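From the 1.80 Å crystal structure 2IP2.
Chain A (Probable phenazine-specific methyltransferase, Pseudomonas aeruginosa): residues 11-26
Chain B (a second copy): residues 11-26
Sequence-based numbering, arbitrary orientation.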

# COMPACT_ATOMS: atom_id res chain seq x y z
N ASN A 11 -2.31 1.02 13.45
CA ASN A 11 -2.23 2.00 12.37
C ASN A 11 -0.95 1.80 11.56
O ASN A 11 -0.97 1.80 10.32
CB ASN A 11 -2.32 3.42 12.93
CG ASN A 11 -2.24 4.48 11.83
OD1 ASN A 11 -3.06 4.51 10.92
ND2 ASN A 11 -1.20 5.30 11.89
N LEU A 12 0.16 1.62 12.25
CA LEU A 12 1.41 1.49 11.53
C LEU A 12 1.35 0.25 10.67
O LEU A 12 1.77 0.28 9.52
CB LEU A 12 2.55 1.29 12.51
CG LEU A 12 3.97 1.68 12.18
CD1 LEU A 12 4.97 0.76 12.73
CD2 LEU A 12 4.26 2.17 10.79
N ILE A 13 0.90 -0.86 11.24
CA ILE A 13 0.85 -2.11 10.44
C ILE A 13 -0.07 -1.93 9.19
O ILE A 13 0.21 -2.43 8.07
CB ILE A 13 0.30 -3.30 11.31
CG1 ILE A 13 1.31 -3.78 12.34
CG2 ILE A 13 -0.08 -4.49 10.43
CD1 ILE A 13 2.76 -3.71 11.96
N GLN A 14 -1.20 -1.26 9.38
CA GLN A 14 -2.05 -0.92 8.21
C GLN A 14 -1.25 -0.23 7.09
O GLN A 14 -1.33 -0.60 5.93
CB GLN A 14 -3.26 -0.06 8.62
CG GLN A 14 -4.34 -0.01 7.52
CD GLN A 14 -4.01 0.89 6.32
OE1 GLN A 14 -3.40 1.94 6.46
NE2 GLN A 14 -4.43 0.48 5.15
N VAL A 15 -0.38 0.71 7.47
CA VAL A 15 0.32 1.46 6.43
C VAL A 15 1.40 0.60 5.81
O VAL A 15 1.56 0.57 4.59
CB VAL A 15 0.97 2.75 6.99
CG1 VAL A 15 1.74 3.46 5.86
CG2 VAL A 15 -0.12 3.69 7.43
N VAL A 16 2.13 -0.08 6.67
CA VAL A 16 3.26 -0.91 6.22
C VAL A 16 2.76 -2.01 5.26
O VAL A 16 3.37 -2.25 4.23
CB VAL A 16 3.98 -1.53 7.41
CG1 VAL A 16 5.02 -2.62 6.99
CG2 VAL A 16 4.70 -0.47 8.17
N THR A 17 1.60 -2.59 5.56
CA THR A 17 1.12 -3.76 4.78
C THR A 17 0.21 -3.35 3.63
O THR A 17 -0.23 -4.21 2.77
CB THR A 17 0.38 -4.79 5.64
OG1 THR A 17 -0.78 -4.16 6.23
CG2 THR A 17 1.28 -5.40 6.79
N GLY A 18 -0.08 -2.05 3.56
CA GLY A 18 -0.91 -1.52 2.50
C GLY A 18 -0.36 -1.93 1.14
O GLY A 18 -1.13 -2.20 0.21
N GLU A 19 0.97 -1.97 1.02
CA GLU A 19 1.59 -2.33 -0.28
C GLU A 19 1.03 -3.73 -0.75
O GLU A 19 0.80 -3.97 -1.91
CB GLU A 19 3.09 -2.46 -0.08
CG GLU A 19 3.77 -3.10 -1.35
CD GLU A 19 5.25 -3.24 -1.05
OE1 GLU A 19 5.84 -2.18 -0.93
OE2 GLU A 19 5.73 -4.37 -0.80
N TRP A 20 0.81 -4.65 0.17
CA TRP A 20 0.37 -6.00 -0.29
C TRP A 20 -1.05 -5.94 -0.92
O TRP A 20 -1.38 -6.71 -1.87
CB TRP A 20 0.41 -6.99 0.90
CG TRP A 20 1.74 -7.00 1.67
CD1 TRP A 20 2.97 -6.56 1.23
CD2 TRP A 20 1.95 -7.55 2.96
NE1 TRP A 20 3.92 -6.80 2.20
CE2 TRP A 20 3.33 -7.39 3.27
CE3 TRP A 20 1.09 -8.13 3.92
CZ2 TRP A 20 3.91 -7.84 4.52
CZ3 TRP A 20 1.66 -8.59 5.16
CH2 TRP A 20 3.06 -8.39 5.45
N LYS A 21 -1.93 -5.08 -0.36
CA LYS A 21 -3.23 -4.89 -0.96
C LYS A 21 -3.07 -4.35 -2.39
O LYS A 21 -3.81 -4.77 -3.27
CB LYS A 21 -4.11 -3.92 -0.14
CG LYS A 21 -4.45 -4.47 1.24
CD LYS A 21 -4.92 -3.38 2.31
CE LYS A 21 -6.17 -2.68 1.75
NZ LYS A 21 -6.53 -1.54 2.64
N SER A 22 -2.19 -3.37 -2.58
CA SER A 22 -1.96 -2.85 -3.97
C SER A 22 -1.57 -4.01 -4.87
O SER A 22 -2.08 -4.14 -6.00
CB SER A 22 -0.88 -1.77 -4.02
OG SER A 22 -1.02 -0.82 -2.97
N ARG A 23 -0.71 -4.90 -4.36
CA ARG A 23 -0.23 -6.04 -5.19
C ARG A 23 -1.40 -6.97 -5.47
O ARG A 23 -1.51 -7.44 -6.59
CB ARG A 23 0.95 -6.79 -4.55
CG ARG A 23 2.22 -5.94 -4.27
CD ARG A 23 2.62 -5.16 -5.56
NE ARG A 23 3.28 -6.06 -6.55
CZ ARG A 23 3.48 -5.74 -7.82
NH1 ARG A 23 3.08 -4.57 -8.27
NH2 ARG A 23 4.12 -6.56 -8.64
N CYS A 24 -2.25 -7.25 -4.47
CA CYS A 24 -3.44 -8.09 -4.69
C CYS A 24 -4.40 -7.52 -5.74
O CYS A 24 -4.89 -8.25 -6.60
CB CYS A 24 -4.15 -8.33 -3.37
SG CYS A 24 -3.26 -9.47 -2.31
N VAL A 25 -4.62 -6.20 -5.76
CA VAL A 25 -5.51 -5.62 -6.81
C VAL A 25 -4.81 -5.70 -8.16
O VAL A 25 -5.44 -5.99 -9.20
CB VAL A 25 -5.90 -4.12 -6.39
CG1 VAL A 25 -6.56 -3.37 -7.58
CG2 VAL A 25 -6.81 -4.19 -5.20
N TYR A 26 -3.49 -5.49 -8.15
CA TYR A 26 -2.73 -5.58 -9.42
C TYR A 26 -2.90 -7.01 -10.02
O TYR A 26 -3.20 -7.19 -11.20
CB TYR A 26 -1.25 -5.17 -9.18
CG TYR A 26 -0.36 -5.53 -10.38
CD1 TYR A 26 -0.48 -4.84 -11.61
CD2 TYR A 26 0.47 -6.66 -10.32
CE1 TYR A 26 0.34 -5.22 -12.72
CE2 TYR A 26 1.25 -7.04 -11.40
CZ TYR A 26 1.17 -6.33 -12.59
OH TYR A 26 1.96 -6.78 -13.63
N ASN B 11 -12.02 5.13 -3.30
CA ASN B 11 -11.51 4.03 -2.49
C ASN B 11 -10.51 3.18 -3.25
O ASN B 11 -9.51 2.79 -2.69
CB ASN B 11 -12.59 3.17 -1.86
CG ASN B 11 -11.99 2.12 -0.96
OD1 ASN B 11 -11.36 2.44 0.07
ND2 ASN B 11 -12.11 0.88 -1.37
N LEU B 12 -10.77 2.96 -4.54
CA LEU B 12 -9.88 2.18 -5.35
C LEU B 12 -8.52 2.84 -5.46
O LEU B 12 -7.49 2.17 -5.47
CB LEU B 12 -10.46 1.95 -6.75
CG LEU B 12 -9.53 1.14 -7.65
CD1 LEU B 12 -9.22 -0.27 -6.99
CD2 LEU B 12 -10.09 1.02 -9.01
N ILE B 13 -8.50 4.15 -5.60
CA ILE B 13 -7.24 4.81 -5.78
C ILE B 13 -6.43 4.72 -4.48
O ILE B 13 -5.20 4.59 -4.54
CB ILE B 13 -7.43 6.27 -6.25
CG1 ILE B 13 -7.87 6.28 -7.71
CG2 ILE B 13 -6.15 7.08 -6.03
CD1 ILE B 13 -6.70 6.12 -8.70
N GLN B 14 -7.11 4.84 -3.35
CA GLN B 14 -6.47 4.68 -2.04
C GLN B 14 -5.73 3.33 -2.00
O GLN B 14 -4.61 3.24 -1.53
CB GLN B 14 -7.52 4.69 -0.92
CG GLN B 14 -6.94 4.84 0.52
CD GLN B 14 -6.28 3.54 1.06
OE1 GLN B 14 -6.79 2.44 0.90
NE2 GLN B 14 -5.16 3.70 1.73
N VAL B 15 -6.42 2.29 -2.46
CA VAL B 15 -5.86 0.93 -2.33
C VAL B 15 -4.68 0.79 -3.30
O VAL B 15 -3.65 0.26 -2.93
CB VAL B 15 -6.94 -0.17 -2.63
CG1 VAL B 15 -6.28 -1.57 -2.65
CG2 VAL B 15 -7.95 -0.15 -1.55
N VAL B 16 -4.88 1.22 -4.56
CA VAL B 16 -3.83 1.18 -5.61
C VAL B 16 -2.54 1.91 -5.18
O VAL B 16 -1.42 1.38 -5.33
CB VAL B 16 -4.38 1.73 -6.96
CG1 VAL B 16 -3.21 1.91 -8.03
CG2 VAL B 16 -5.55 0.77 -7.50
N THR B 17 -2.70 3.09 -4.56
CA THR B 17 -1.55 3.88 -4.21
C THR B 17 -1.06 3.65 -2.79
O THR B 17 -0.07 4.26 -2.42
CB THR B 17 -1.84 5.38 -4.39
OG1 THR B 17 -2.90 5.76 -3.53
CG2 THR B 17 -2.15 5.74 -5.87
N GLY B 18 -1.71 2.76 -2.05
CA GLY B 18 -1.28 2.40 -0.67
C GLY B 18 0.17 2.00 -0.65
O GLY B 18 0.88 2.27 0.32
N GLU B 19 0.63 1.30 -1.70
CA GLU B 19 2.05 0.91 -1.70
C GLU B 19 3.02 2.10 -1.57
O GLU B 19 4.10 1.99 -0.95
CB GLU B 19 2.32 0.16 -3.01
CG GLU B 19 3.80 0.10 -3.44
CD GLU B 19 3.96 -0.53 -4.88
OE1 GLU B 19 3.49 -1.68 -5.04
OE2 GLU B 19 4.60 0.15 -5.73
N TRP B 20 2.68 3.23 -2.22
CA TRP B 20 3.59 4.40 -2.15
C TRP B 20 3.70 4.93 -0.74
O TRP B 20 4.80 5.24 -0.30
CB TRP B 20 3.13 5.52 -3.07
CG TRP B 20 2.85 5.07 -4.52
CD1 TRP B 20 3.31 3.94 -5.18
CD2 TRP B 20 2.08 5.79 -5.45
NE1 TRP B 20 2.82 3.93 -6.48
CE2 TRP B 20 2.07 5.06 -6.66
CE3 TRP B 20 1.40 7.02 -5.37
CZ2 TRP B 20 1.40 5.52 -7.81
CZ3 TRP B 20 0.73 7.49 -6.51
CH2 TRP B 20 0.73 6.73 -7.71
N LYS B 21 2.61 4.95 0.01
CA LYS B 21 2.69 5.22 1.47
C LYS B 21 3.56 4.26 2.22
O LYS B 21 4.36 4.69 3.05
CB LYS B 21 1.31 5.24 2.13
CG LYS B 21 0.37 6.29 1.55
CD LYS B 21 -1.12 6.08 2.03
CE LYS B 21 -1.26 5.89 3.55
NZ LYS B 21 -2.72 5.70 3.97
N SER B 22 3.47 2.94 1.89
CA SER B 22 4.44 1.97 2.51
C SER B 22 5.88 2.34 2.23
O SER B 22 6.70 2.39 3.16
CB SER B 22 4.18 0.51 2.09
OG SER B 22 2.76 0.22 2.25
N ARG B 23 6.16 2.74 0.99
CA ARG B 23 7.51 3.09 0.64
C ARG B 23 7.99 4.30 1.43
O ARG B 23 9.14 4.31 1.90
CB ARG B 23 7.69 3.33 -0.85
CG ARG B 23 7.27 2.17 -1.77
CD ARG B 23 7.93 0.86 -1.23
NE ARG B 23 9.36 0.73 -1.58
CZ ARG B 23 10.24 -0.08 -0.99
NH1 ARG B 23 9.89 -0.87 0.06
NH2 ARG B 23 11.51 -0.10 -1.43
N CYS B 24 7.12 5.30 1.55
CA CYS B 24 7.47 6.53 2.23
C CYS B 24 7.76 6.27 3.75
O CYS B 24 8.68 6.89 4.34
CB CYS B 24 6.30 7.48 2.10
SG CYS B 24 6.23 8.30 0.48
N VAL B 25 6.92 5.44 4.38
CA VAL B 25 7.23 5.01 5.74
C VAL B 25 8.58 4.27 5.83
O VAL B 25 9.41 4.50 6.72
CB VAL B 25 6.11 4.21 6.33
CG1 VAL B 25 6.52 3.55 7.72
CG2 VAL B 25 4.91 5.09 6.57
N TYR B 26 8.84 3.42 4.85
CA TYR B 26 10.08 2.67 4.82
C TYR B 26 11.27 3.64 4.68
O TYR B 26 12.29 3.49 5.38
CB TYR B 26 10.05 1.56 3.69
CG TYR B 26 11.42 0.99 3.35
CD1 TYR B 26 12.04 0.06 4.21
CD2 TYR B 26 12.11 1.42 2.18
CE1 TYR B 26 13.29 -0.45 3.94
CE2 TYR B 26 13.39 0.91 1.89
CZ TYR B 26 13.97 -0.04 2.80
OH TYR B 26 15.20 -0.59 2.61
O HOH W 1 -2.61 2.72 3.69
O HOH W 2 -0.15 1.86 2.84
O HOH W 3 -3.21 -0.22 -0.25
O HOH W 4 7.35 -1.26 1.28
O HOH W 5 -4.90 0.61 1.72
O HOH W 6 1.53 -2.27 -6.93

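Two copies of one helix, residues 11-26 of chains A and B, cross at 132° between their N-to-C directions, and their axes come within 6.7 Å. So close an approach brings backbone against backbone: the CA atoms of Glu A19 and Glu B19 lie 3.6 Å apart, and those of Gly A18 and Gly B18 5.1 Å apart. The register runs in opposite senses from this center, with Val A16 near Ser B22 and Ser A22 near Val B16. The glycines add no side chain to the crossing, where Gly A18 C and Gly B18 C lie 4.4 Å apart.

The bumps are the two serines. Ser B22, its CB directed toward chain A, drops into a hollow formed by Val A15, Val A16, Gly A18 and Glu A19; Ser A22 fills the matching hollow in chain B. Each helix is kinked here: the N atoms of residues 19 and 20 lack the regular bond to the residue four back, and the serine hydroxyl takes up the free N of Glu A19 or Glu B19 in the partner chain. Ser B22 OG donates to Val A15 O at 2.7 Å and accepts a weak bond from Glu A19 N at 3.1 Å. In the equivalent site, Ser A22 OG donates to Val B15 O (2.8 Å) and accepts from Glu B19 N (3.0 Å). A small polar knob thus satisfies backbone groups deep in the contact.

Water fills what the side chains leave open. Water 2 donates to Val A15 O and Gly B18 O, both at 2.8 Å; water 3 does the same for Gly A18 O (2.9 Å) and Val B15 O (2.8 Å).

Farther from the center, valines close the apolar flanks. Val A25 CG2 packs on Val B15 CG1 at 3.7 Å, and Val A25 CG1 reaches Leu B12 CD1 at 4.1 Å. Val B25 CG2 meets Val A15 CG1 at 3.6 Å, while Val B25 CG1 lies 4.1 Å from Leu A12 CD2.

The charged pairs meet through water. Glu A19 OE1 stays 4.4 Å from Arg B23 NH1, beyond a salt bridge, and water 4 spans the gap with 2.8 Å bonds to both atoms. Water 6 links Glu B19 OE1 (2.8 Å) to Arg A23 NH1 (3.1 Å). Likewise water 5 joins Lys A21 NZ (2.9 Å) to Gln B14 OE1 (2.8 Å), and water 1 joins Lys B21 NZ to Gln A14 OE1, each at 3.0 Å. Together the two stretches bury 758 Å², both sides summed.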